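Local coordinates for protein Ifi204 (Mus musculus domesticus, PDB 5YZW) that probably senses foreign DNA in innate immunity, its HIN domain, built of two OB folds, recognising and binding the DNA, at residues 104-112 against 118-126; 129-138 against 150-161. One frame throughout, in Å; residues are numbered along the deposited sequence.

Contact 1 (104-112 against 118-126)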
loop_
_atom_site.group_PDB
_atom_site.type_symbol
_atom_site.label_atom_id
_atom_site.label_comp_id
_atom_site.label_asym_id
_atom_site.label_seq_id
_atom_site.Cartn_x
_atom_site.Cartn_y
_atom_site.Cartn_z
ATOM N N ALA A 104 9.610 -2.807 -5.053
ATOM C CA ALA A 104 9.547 -2.781 -6.506
ATOM C C ALA A 104 8.154 -2.396 -6.979
ATOM O O ALA A 104 7.145 -2.761 -6.366
ATOM C CB ALA A 104 9.944 -4.136 -7.090
ATOM N N THR A 105 8.109 -1.645 -8.064
ATOM C CA THR A 105 6.871 -1.325 -8.752
ATOM C C THR A 105 6.633 -2.340 -9.861
ATOM O O THR A 105 7.524 -2.553 -10.695
ATOM C CB THR A 105 6.930 0.083 -9.333
ATOM O OG1 THR A 105 6.720 1.049 -8.291
ATOM C CG2 THR A 105 5.865 0.264 -10.399
ATOM N N PRO A 106 5.481 -3.008 -9.897
ATOM C CA PRO A 106 5.227 -3.973 -10.974
ATOM C C PRO A 106 5.171 -3.271 -12.326
ATOM O O PRO A 106 4.640 -2.163 -12.447
ATOM C CB PRO A 106 3.863 -4.584 -10.605
ATOM C CG PRO A 106 3.511 -4.056 -9.251
ATOM C CD PRO A 106 4.322 -2.829 -9.010
ATOM N N LYS A 107 5.743 -3.909 -13.347
ATOM C CA LYS A 107 5.627 -3.352 -14.693
ATOM C C LYS A 107 4.202 -3.529 -15.212
ATOM O O LYS A 107 3.529 -4.524 -14.920
ATOM C CB LYS A 107 6.642 -3.991 -15.646
ATOM C CG LYS A 107 8.103 -3.746 -15.241
ATOM C CD LYS A 107 8.876 -2.967 -16.290
ATOM C CE LYS A 107 9.962 -2.091 -15.666
ATOM N NZ LYS A 107 10.891 -1.517 -16.684
ATOM N N ILE A 108 3.730 -2.532 -15.961
ATOM C CA ILE A 108 2.344 -2.534 -16.431
ATOM C C ILE A 108 2.032 -3.812 -17.200
ATOM O O ILE A 108 0.971 -4.422 -17.009
ATOM C CB ILE A 108 2.076 -1.269 -17.269
ATOM C CG1 ILE A 108 2.110 -0.035 -16.361
ATOM C CG2 ILE A 108 0.761 -1.381 -18.048
ATOM C CD1 ILE A 108 1.424 1.176 -16.930
ATOM N N SER A 109 2.957 -4.252 -18.063
ATOM C CA SER A 109 2.733 -5.482 -18.818
ATOM C C SER A 109 2.537 -6.662 -17.884
ATOM O O SER A 109 1.746 -7.565 -18.172
ATOM C CB SER A 109 3.901 -5.753 -19.769
ATOM O OG SER A 109 5.138 -5.754 -19.077
ATOM N N TYR A 110 3.248 -6.668 -16.754
ATOM C CA TYR A 110 3.100 -7.757 -15.797
ATOM C C TYR A 110 1.739 -7.721 -15.117
ATOM O O TYR A 110 1.195 -8.775 -14.764
ATOM C CB TYR A 110 4.215 -7.698 -14.751
ATOM C CG TYR A 110 4.087 -8.732 -13.669
ATOM C CD1 TYR A 110 4.427 -10.058 -13.903
ATOM C CD2 TYR A 110 3.620 -8.391 -12.416
ATOM C CE1 TYR A 110 4.307 -11.009 -12.909
ATOM C CE2 TYR A 110 3.495 -9.336 -11.419
ATOM C CZ TYR A 110 3.840 -10.643 -11.669
ATOM O OH TYR A 110 3.718 -11.588 -10.668
ATOM N N LEU A 111 1.179 -6.524 -14.921
ATOM C CA LEU A 111 -0.152 -6.422 -14.336
ATOM C C LEU A 111 -1.207 -7.032 -15.247
ATOM O O LEU A 111 -2.211 -7.563 -14.756
ATOM C CB LEU A 111 -0.493 -4.968 -14.048
ATOM C CG LEU A 111 0.265 -4.319 -12.901
ATOM C CD1 LEU A 111 -0.374 -2.986 -12.564
ATOM C CD2 LEU A 111 0.257 -5.233 -11.685
ATOM N N PHE A 112 -0.992 -6.988 -16.566
ATOM C CA PHE A 112 -1.969 -7.556 -17.492
ATOM C C PHE A 112 -2.111 -9.062 -17.310
ATOM O O PHE A 112 -3.166 -9.626 -17.623
ATOM C CB PHE A 112 -1.580 -7.233 -18.935
ATOM C CG PHE A 112 -1.600 -5.767 -19.260
ATOM C CD1 PHE A 112 -2.343 -4.882 -18.498
ATOM C CD2 PHE A 112 -0.886 -5.272 -20.342
ATOM C CE1 PHE A 112 -2.372 -3.530 -18.800
ATOM C CE2 PHE A 112 -0.913 -3.917 -20.652
ATOM C CZ PHE A 112 -1.655 -3.047 -19.881
ATOM N N THR A 118 -6.940 -8.306 -7.653
ATOM C CA THR A 118 -5.821 -8.222 -6.731
ATOM C C THR A 118 -5.493 -6.756 -6.451
ATOM O O THR A 118 -5.803 -5.856 -7.237
ATOM C CB THR A 118 -4.614 -8.955 -7.304
ATOM O OG1 THR A 118 -4.400 -8.511 -8.647
ATOM C CG2 THR A 118 -4.877 -10.456 -7.336
ATOM N N PHE A 119 -4.881 -6.515 -5.303
ATOM C CA PHE A 119 -4.521 -5.166 -4.886
ATOM C C PHE A 119 -3.060 -4.875 -5.208
ATOM O O PHE A 119 -2.184 -5.715 -5.006
ATOM C CB PHE A 119 -4.822 -4.995 -3.401
ATOM C CG PHE A 119 -6.264 -5.261 -3.073
ATOM C CD1 PHE A 119 -7.239 -4.310 -3.338
ATOM C CD2 PHE A 119 -6.656 -6.487 -2.559
ATOM C CE1 PHE A 119 -8.578 -4.558 -3.062
ATOM C CE2 PHE A 119 -7.985 -6.737 -2.264
ATOM C CZ PHE A 119 -8.957 -5.767 -2.526
ATOM N N VAL A 120 -2.807 -3.687 -5.736
ATOM C CA VAL A 120 -1.544 -3.343 -6.377
ATOM C C VAL A 120 -1.004 -2.067 -5.740
ATOM O O VAL A 120 -1.778 -1.177 -5.366
ATOM C CB VAL A 120 -1.732 -3.167 -7.906
ATOM C CG1 VAL A 120 -0.461 -2.626 -8.568
ATOM C CG2 VAL A 120 -2.144 -4.487 -8.541
ATOM N N SER A 121 0.321 -1.988 -5.607
ATOM C CA SER A 121 1.025 -0.810 -5.125
ATOM C C SER A 121 2.148 -0.524 -6.103
ATOM O O SER A 121 2.774 -1.455 -6.610
ATOM C CB SER A 121 1.615 -1.041 -3.727
ATOM O OG SER A 121 0.626 -0.887 -2.723
ATOM N N GLY A 122 2.408 0.747 -6.379
ATOM C CA GLY A 122 3.406 1.087 -7.379
ATOM C C GLY A 122 3.496 2.582 -7.585
ATOM O O GLY A 122 2.582 3.336 -7.234
ATOM N N GLU A 123 4.624 2.996 -8.163
ATOM C CA GLU A 123 4.878 4.388 -8.506
ATOM C C GLU A 123 4.963 4.507 -10.017
ATOM O O GLU A 123 5.811 3.864 -10.643
ATOM C CB GLU A 123 6.168 4.895 -7.869
ATOM C CG GLU A 123 6.292 4.646 -6.387
ATOM C CD GLU A 123 7.590 5.190 -5.823
ATOM O OE1 GLU A 123 7.854 4.974 -4.623
ATOM O OE2 GLU A 123 8.343 5.832 -6.584
ATOM N N TYR A 124 4.108 5.346 -10.599
ATOM C CA TYR A 124 4.007 5.451 -12.046
ATOM C C TYR A 124 3.965 6.913 -12.474
ATOM O O TYR A 124 3.583 7.801 -11.706
ATOM C CB TYR A 124 2.757 4.725 -12.564
ATOM C CG TYR A 124 2.706 3.267 -12.199
ATOM C CD1 TYR A 124 3.387 2.321 -12.946
ATOM C CD2 TYR A 124 2.009 2.841 -11.077
ATOM C CE1 TYR A 124 3.344 0.980 -12.614
ATOM C CE2 TYR A 124 1.972 1.495 -10.724
ATOM C CZ TYR A 124 2.645 0.571 -11.500
ATOM O OH TYR A 124 2.621 -0.768 -11.157
ATOM N N LEU A 125 4.378 7.148 -13.718
ATOM C CA LEU A 125 4.304 8.467 -14.339
ATOM C C LEU A 125 2.935 8.661 -14.971
ATOM O O LEU A 125 2.443 7.775 -15.679
ATOM C CB LEU A 125 5.393 8.633 -15.402
ATOM C CG LEU A 125 6.841 8.731 -14.913
ATOM C CD1 LEU A 125 7.514 7.362 -14.901
ATOM C CD2 LEU A 125 7.623 9.719 -15.780
ATOM N N VAL A 126 2.325 9.814 -14.712
ATOM C CA VAL A 126 1.029 10.162 -15.283
ATOM C C VAL A 126 1.246 10.928 -16.579
ATOM O O VAL A 126 2.129 11.788 -16.659
ATOM C CB VAL A 126 0.198 10.988 -14.284
ATOM C CG1 VAL A 126 -1.253 11.085 -14.744
ATOM C CG2 VAL A 126 0.302 10.386 -12.877
#

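Contact 2 (129-138 against 150-161)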
loop_
_atom_site.group_PDB
_atom_site.type_symbol
_atom_site.label_atom_id
_atom_site.label_comp_id
_atom_site.label_asym_id
_atom_site.label_seq_id
_atom_site.Cartn_x
_atom_site.Cartn_y
_atom_site.Cartn_z
ATOM N N LYS A 129 -4.791 13.495 -17.793
ATOM C CA LYS A 129 -5.797 13.645 -16.750
ATOM C C LYS A 129 -7.106 14.078 -17.391
ATOM O O LYS A 129 -7.118 14.989 -18.225
ATOM C CB LYS A 129 -5.354 14.665 -15.697
ATOM C CG LYS A 129 -6.416 15.041 -14.672
ATOM C CD LYS A 129 -5.827 15.975 -13.600
ATOM C CE LYS A 129 -6.913 16.616 -12.740
ATOM N NZ LYS A 129 -6.389 17.384 -11.572
ATOM N N THR A 130 -8.197 13.401 -17.033
ATOM C CA THR A 130 -9.532 13.819 -17.439
ATOM C C THR A 130 -10.497 13.520 -16.299
ATOM O O THR A 130 -10.272 12.598 -15.506
ATOM C CB THR A 130 -10.027 13.118 -18.719
ATOM O OG1 THR A 130 -10.694 11.903 -18.368
ATOM C CG2 THR A 130 -8.881 12.796 -19.688
ATOM N N GLU A 131 -11.576 14.307 -16.221
ATOM C CA GLU A 131 -12.606 14.120 -15.206
ATOM C C GLU A 131 -13.970 14.011 -15.860
ATOM O O GLU A 131 -14.246 14.701 -16.842
ATOM C CB GLU A 131 -12.628 15.266 -14.204
ATOM C CG GLU A 131 -11.309 16.002 -14.050
ATOM C CD GLU A 131 -11.392 17.146 -13.047
ATOM O OE1 GLU A 131 -10.511 18.036 -13.082
ATOM O OE2 GLU A 131 -12.334 17.145 -12.220
ATOM N N ARG A 132 -14.834 13.230 -15.239
ATOM C CA ARG A 132 -16.187 13.085 -15.687
ATOM C C ARG A 132 -17.087 12.438 -14.675
ATOM O O ARG A 132 -16.898 11.318 -14.280
ATOM C CB ARG A 132 -16.320 12.410 -17.063
ATOM C CG ARG A 132 -15.454 11.197 -17.354
ATOM C CD ARG A 132 -15.678 10.645 -18.767
ATOM N NE ARG A 132 -15.077 9.331 -18.950
ATOM C CZ ARG A 132 -13.845 9.125 -19.409
ATOM N NH1 ARG A 132 -13.085 10.149 -19.737
ATOM N NH2 ARG A 132 -13.362 7.900 -19.540
ATOM N N ASN A 133 -18.092 13.171 -14.256
ATOM C CA ASN A 133 -19.076 12.682 -13.287
ATOM C C ASN A 133 -18.414 12.243 -11.982
ATOM O O ASN A 133 -18.631 11.130 -11.506
ATOM C CB ASN A 133 -19.913 11.544 -13.877
ATOM C CG ASN A 133 -20.610 11.944 -15.161
ATOM O OD1 ASN A 133 -19.966 12.165 -16.186
ATOM N ND2 ASN A 133 -21.934 12.050 -15.109
ATOM N N LYS A 134 -17.634 13.154 -11.386
ATOM C CA LYS A 134 -17.001 13.003 -10.072
ATOM C C LYS A 134 -15.820 12.022 -10.089
ATOM O O LYS A 134 -15.008 12.008 -9.158
ATOM C CB LYS A 134 -18.026 12.594 -8.992
ATOM C CG LYS A 134 -19.490 13.066 -9.211
ATOM C CD LYS A 134 -20.485 12.423 -8.233
ATOM C CE LYS A 134 -20.760 10.947 -8.540
ATOM N NZ LYS A 134 -20.974 10.613 -9.971
ATOM N N PHE A 135 -15.618 11.269 -11.144
ATOM C CA PHE A 135 -14.479 10.374 -11.193
ATOM C C PHE A 135 -13.384 11.121 -11.831
ATOM O O PHE A 135 -13.653 12.060 -12.498
ATOM C CB PHE A 135 -14.769 9.184 -12.095
ATOM C CG PHE A 135 -15.771 8.253 -11.542
ATOM C CD1 PHE A 135 -17.076 8.591 -11.515
ATOM C CD2 PHE A 135 -15.395 7.066 -11.025
ATOM C CE1 PHE A 135 -18.007 7.760 -10.990
ATOM C CE2 PHE A 135 -16.306 6.229 -10.493
ATOM C CZ PHE A 135 -17.621 6.572 -10.475
ATOM N N ILE A 136 -12.152 10.693 -11.642
ATOM C CA ILE A 136 -10.989 11.271 -12.298
ATOM C C ILE A 136 -10.079 10.158 -12.799
ATOM O O ILE A 136 -9.713 9.242 -12.047
ATOM C CB ILE A 136 -10.254 12.261 -11.381
ATOM C CG1 ILE A 136 -8.870 12.574 -11.928
ATOM C CG2 ILE A 136 -10.162 11.717 -9.986
ATOM C CD1 ILE A 136 -8.320 13.790 -11.315
ATOM N N TYR A 137 -9.736 10.231 -14.079
ATOM C CA TYR A 137 -9.050 9.172 -14.811
ATOM C C TYR A 137 -7.639 9.646 -15.128
ATOM O O TYR A 137 -7.463 10.639 -15.840
ATOM C CB TYR A 137 -9.801 8.824 -16.104
ATOM C CG TYR A 137 -11.235 8.363 -15.905
ATOM C CD1 TYR A 137 -12.267 9.280 -15.720
ATOM C CD2 TYR A 137 -11.554 7.012 -15.895
ATOM C CE1 TYR A 137 -13.578 8.859 -15.528
ATOM C CE2 TYR A 137 -12.860 6.580 -15.704
ATOM C CZ TYR A 137 -13.870 7.508 -15.525
ATOM O OH TYR A 137 -15.174 7.080 -15.341
ATOM N N TYR A 138 -6.646 8.949 -14.599
ATOM C CA TYR A 138 -5.242 9.252 -14.858
ATOM C C TYR A 138 -4.678 8.207 -15.814
ATOM O O TYR A 138 -4.586 7.027 -15.464
ATOM C CB TYR A 138 -4.431 9.272 -13.564
ATOM C CG TYR A 138 -4.754 10.400 -12.613
ATOM C CD1 TYR A 138 -4.223 11.666 -12.815
ATOM C CD2 TYR A 138 -5.531 10.186 -11.476
ATOM C CE1 TYR A 138 -4.491 12.703 -11.942
ATOM C CE2 TYR A 138 -5.799 11.216 -10.589
ATOM C CZ TYR A 138 -5.275 12.477 -10.834
ATOM O OH TYR A 138 -5.525 13.522 -9.973
ATOM N N VAL A 150 -8.296 4.941 -11.970
ATOM C CA VAL A 150 -9.621 5.509 -11.757
ATOM C C VAL A 150 -9.727 5.915 -10.297
ATOM O O VAL A 150 -9.621 5.073 -9.392
ATOM C CB VAL A 150 -10.730 4.522 -12.152
ATOM C CG1 VAL A 150 -12.099 5.171 -11.990
ATOM C CG2 VAL A 150 -10.537 4.083 -13.600
ATOM N N VAL A 151 -9.914 7.205 -10.062
ATOM C CA VAL A 151 -10.016 7.753 -8.717
ATOM C C VAL A 151 -11.411 8.321 -8.521
ATOM O O VAL A 151 -11.920 9.070 -9.370
ATOM C CB VAL A 151 -8.930 8.808 -8.460
ATOM C CG1 VAL A 151 -9.073 9.391 -7.060
ATOM C CG2 VAL A 151 -7.552 8.171 -8.615
ATOM N N TYR A 152 -12.033 7.956 -7.407
ATOM C CA TYR A 152 -13.319 8.491 -6.989
ATOM C C TYR A 152 -13.280 8.783 -5.492
ATOM O O TYR A 152 -12.631 8.066 -4.730
ATOM C CB TYR A 152 -14.441 7.501 -7.289
ATOM C CG TYR A 152 -15.801 8.031 -6.948
ATOM C CD1 TYR A 152 -16.458 8.898 -7.812
ATOM C CD2 TYR A 152 -16.430 7.677 -5.762
ATOM C CE1 TYR A 152 -17.704 9.394 -7.509
ATOM C CE2 TYR A 152 -17.680 8.169 -5.449
ATOM C CZ TYR A 152 -18.311 9.027 -6.327
ATOM O OH TYR A 152 -19.555 9.522 -6.028
ATOM N N GLY A 153 -13.986 9.833 -5.070
ATOM C CA GLY A 153 -14.136 10.089 -3.644
ATOM C C GLY A 153 -12.980 10.835 -3.004
ATOM O O GLY A 153 -12.388 11.711 -3.639
ATOM N N ARG A 154 -12.630 10.480 -1.757
ATOM C CA ARG A 154 -11.699 11.294 -0.978
ATOM C C ARG A 154 -10.400 11.563 -1.736
ATOM O O ARG A 154 -9.840 12.660 -1.645
ATOM C CB ARG A 154 -11.418 10.628 0.375
ATOM C CG ARG A 154 -10.547 9.375 0.318
ATOM C CD ARG A 154 -10.319 8.773 1.723
ATOM N NE ARG A 154 -10.112 7.335 1.619
ATOM C CZ ARG A 154 -8.943 6.792 1.300
ATOM N NH1 ARG A 154 -7.887 7.566 1.096
ATOM N NH2 ARG A 154 -8.828 5.485 1.171
ATOM N N LEU A 155 -9.918 10.591 -2.510
ATOM C CA LEU A 155 -8.639 10.760 -3.191
ATOM C C LEU A 155 -8.723 11.675 -4.414
ATOM O O LEU A 155 -7.685 11.929 -5.034
ATOM C CB LEU A 155 -8.055 9.389 -3.586
ATOM C CG LEU A 155 -7.464 8.553 -2.425
ATOM C CD1 LEU A 155 -6.919 7.214 -2.911
ATOM C CD2 LEU A 155 -6.367 9.309 -1.677
ATOM N N THR A 156 -9.906 12.197 -4.776
ATOM C CA THR A 156 -9.917 13.192 -5.846
ATOM C C THR A 156 -9.332 14.524 -5.401
ATOM O O THR A 156 -9.056 15.368 -6.259
ATOM C CB THR A 156 -11.335 13.424 -6.416
ATOM O OG1 THR A 156 -12.228 13.879 -5.394
ATOM C CG2 THR A 156 -11.897 12.153 -7.022
ATOM N N ASN A 157 -9.130 14.732 -4.097
ATOM C CA ASN A 157 -8.556 15.980 -3.606
ATOM C C ASN A 157 -7.039 16.041 -3.748
ATOM O O ASN A 157 -6.444 17.051 -3.357
ATOM C CB ASN A 157 -8.922 16.212 -2.133
ATOM C CG ASN A 157 -10.398 15.985 -1.843
ATOM O OD1 ASN A 157 -10.755 15.391 -0.825
ATOM N ND2 ASN A 157 -11.264 16.463 -2.737
ATOM N N VAL A 158 -6.397 15.009 -4.284
ATOM C CA VAL A 158 -4.942 14.999 -4.392
ATOM C C VAL A 158 -4.561 15.776 -5.647
ATOM O O VAL A 158 -4.795 15.315 -6.766
ATOM C CB VAL A 158 -4.386 13.571 -4.433
ATOM C CG1 VAL A 158 -2.887 13.595 -4.710
ATOM C CG2 VAL A 158 -4.689 12.820 -3.129
ATOM N N ARG A 159 -3.979 16.964 -5.461
ATOM C CA ARG A 159 -3.540 17.779 -6.589
ATOM C C ARG A 159 -2.547 16.992 -7.431
ATOM O O ARG A 159 -1.424 16.719 -6.997
ATOM C CB ARG A 159 -2.920 19.105 -6.118
ATOM C CG ARG A 159 -2.890 20.196 -7.196
ATOM C CD ARG A 159 -2.366 21.542 -6.685
ATOM N NE ARG A 159 -2.968 22.663 -7.412
ATOM C CZ ARG A 159 -2.368 23.830 -7.646
ATOM N NH1 ARG A 159 -1.135 24.049 -7.210
ATOM N NH2 ARG A 159 -3.004 24.784 -8.318
ATOM N N CYS A 160 -2.964 16.596 -8.626
ATOM C CA CYS A 160 -2.084 15.862 -9.520
ATOM C C CYS A 160 -2.433 16.230 -10.948
ATOM O O CYS A 160 -3.598 16.136 -11.346
ATOM C CB CYS A 160 -2.210 14.353 -9.322
ATOM S SG CYS A 160 -1.103 13.400 -10.386
ATOM N N GLU A 161 -1.432 16.648 -11.704
ATOM C CA GLU A 161 -1.593 16.930 -13.116
ATOM C C GLU A 161 -0.570 16.133 -13.917
ATOM O O GLU A 161 0.385 15.586 -13.345
ATOM C CB GLU A 161 -1.469 18.439 -13.390
ATOM C CG GLU A 161 -2.352 19.280 -12.472
ATOM C CD GLU A 161 -3.747 19.505 -13.051
ATOM O OE1 GLU A 161 -3.879 19.544 -14.291
ATOM O OE2 GLU A 161 -4.716 19.623 -12.269
#

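Contact 1 (104-112 against 118-126)
T105 and Y124 carry the two hydrogen bonds that join the loop before helix 108-112 to strand 119-126. T105 OG1 accepts from the backbone N of E123 at 2.9 Å, with a nearly straight N-H...O angle of 165°. Y124 OH donates to the carbonyl O of P106 at 2.8 Å, the donor tilted 19° from the carbonyl plane; a tyrosine suits this place because its long ring carries the hydroxyl across to the loop while its carbons stay in apolar surroundings.

Two of the apolar contacts fall on that ring. T105 suits its place twice over: OG1 lies beside the backbone N (chi1 -78°) and meets the strand, which leaves CG2 anti to N, 3.4 Å from Y124 CZ. I108 CG1 comes obliquely to Y124 CE1 at 4.1 Å. In a separate patch L111 and V120 meet tip to tip, L111 CD1 4.0 Å from V120 CG1. G122 allows the close approach, since a CB there would press on T105 CG2 and P106 CD and run into the Y124 ring.

Loop and short helix thus pack on the first strand of the second OB-type barrel, as expected for a HIN domain. In the sheet, G122 and Y124 pair with L168 and L166 of strand 165-169; E123 forms a salt bridge with R167, and D142 of strand 135-142 accepts from I108 N.

Contact 2 (129-138 against 150-161)
F135 and Y152 meet obliquely, with ring planes 37° apart: Y152 CD1 sits over the centre of one face of the F135 ring, 3.7 Å from F135 CE1. At the edge of the same phenyl ring, near its plane, lies V150 CG1. K134 runs alongside Y152, pointing the same way, and its CE reaches the edge of the phenol ring in plane, 3.1 Å from Y152 OH. The lysine's bend at chi3 and chi4 turns NZ back to its own neighbour's carbonyl, N133 O.

Next along the strands, I136 and V151 form an antiparallel hydrogen-bonded pair: I136 N donates to V151 O at 2.8 Å and V151 N to I136 O at 2.9 Å. T130 and Y137 bond likewise, through a type I' turn from R132 to F135, so strands 129-132, 135-138 and 150-151 form an antiparallel meander in the second OB-type barrel of the HIN domain. Beta-branched residues such as V150, V151 and I136 suit extended strands. V150 packs beside Y137 on one face; on the opposite face, with V151, I136 CG2 presses tightly on T156 CG2 at 3.5 Å.

Y138 presents its ring edge to C160 O, in plane, and to V151 CG2; the C160 sulfur makes an oblique sulfur-aromatic contact, 4.6 Å from the ring centroid.

K129, long and charged, stretches out fully, CG anti to the backbone N (chi1 172°). Its NZ donates a hydrogen bond to C160 O at 3.1 Å and, in a salt bridge, meets E161 OE2 from above the carboxylate plane at 2.9 Å. A methionine here would probably leave E161 without its charge partner and C160 O without this donor. Beyond the segments, V158 and C160 touch V192, while R154 NH2 hydrogen-bonds to the carbonyl O of R186 and of S188.

Overall arrangement
The two contacts follow one another along the chain, contact 1 closing before contact 2 opens, with centres about 18 Å apart. Both use strand 119-132: its first part receives helix 108-112 and the loop before it, and its last part leads into the hairpin with strand 135-142. V126 CG1 lies 3.6 Å from Y138 CD1, so the two touch directly. Both reach the second of the chain's two sheets, consistent with the second OB fold of a HIN domain. Contact 1 lays the segment after helix 96-103 against this barrel, while contact 2 brings the chain after strand 145-151 back to K129, near the hairpin; together they probably fix both ends of that long strand.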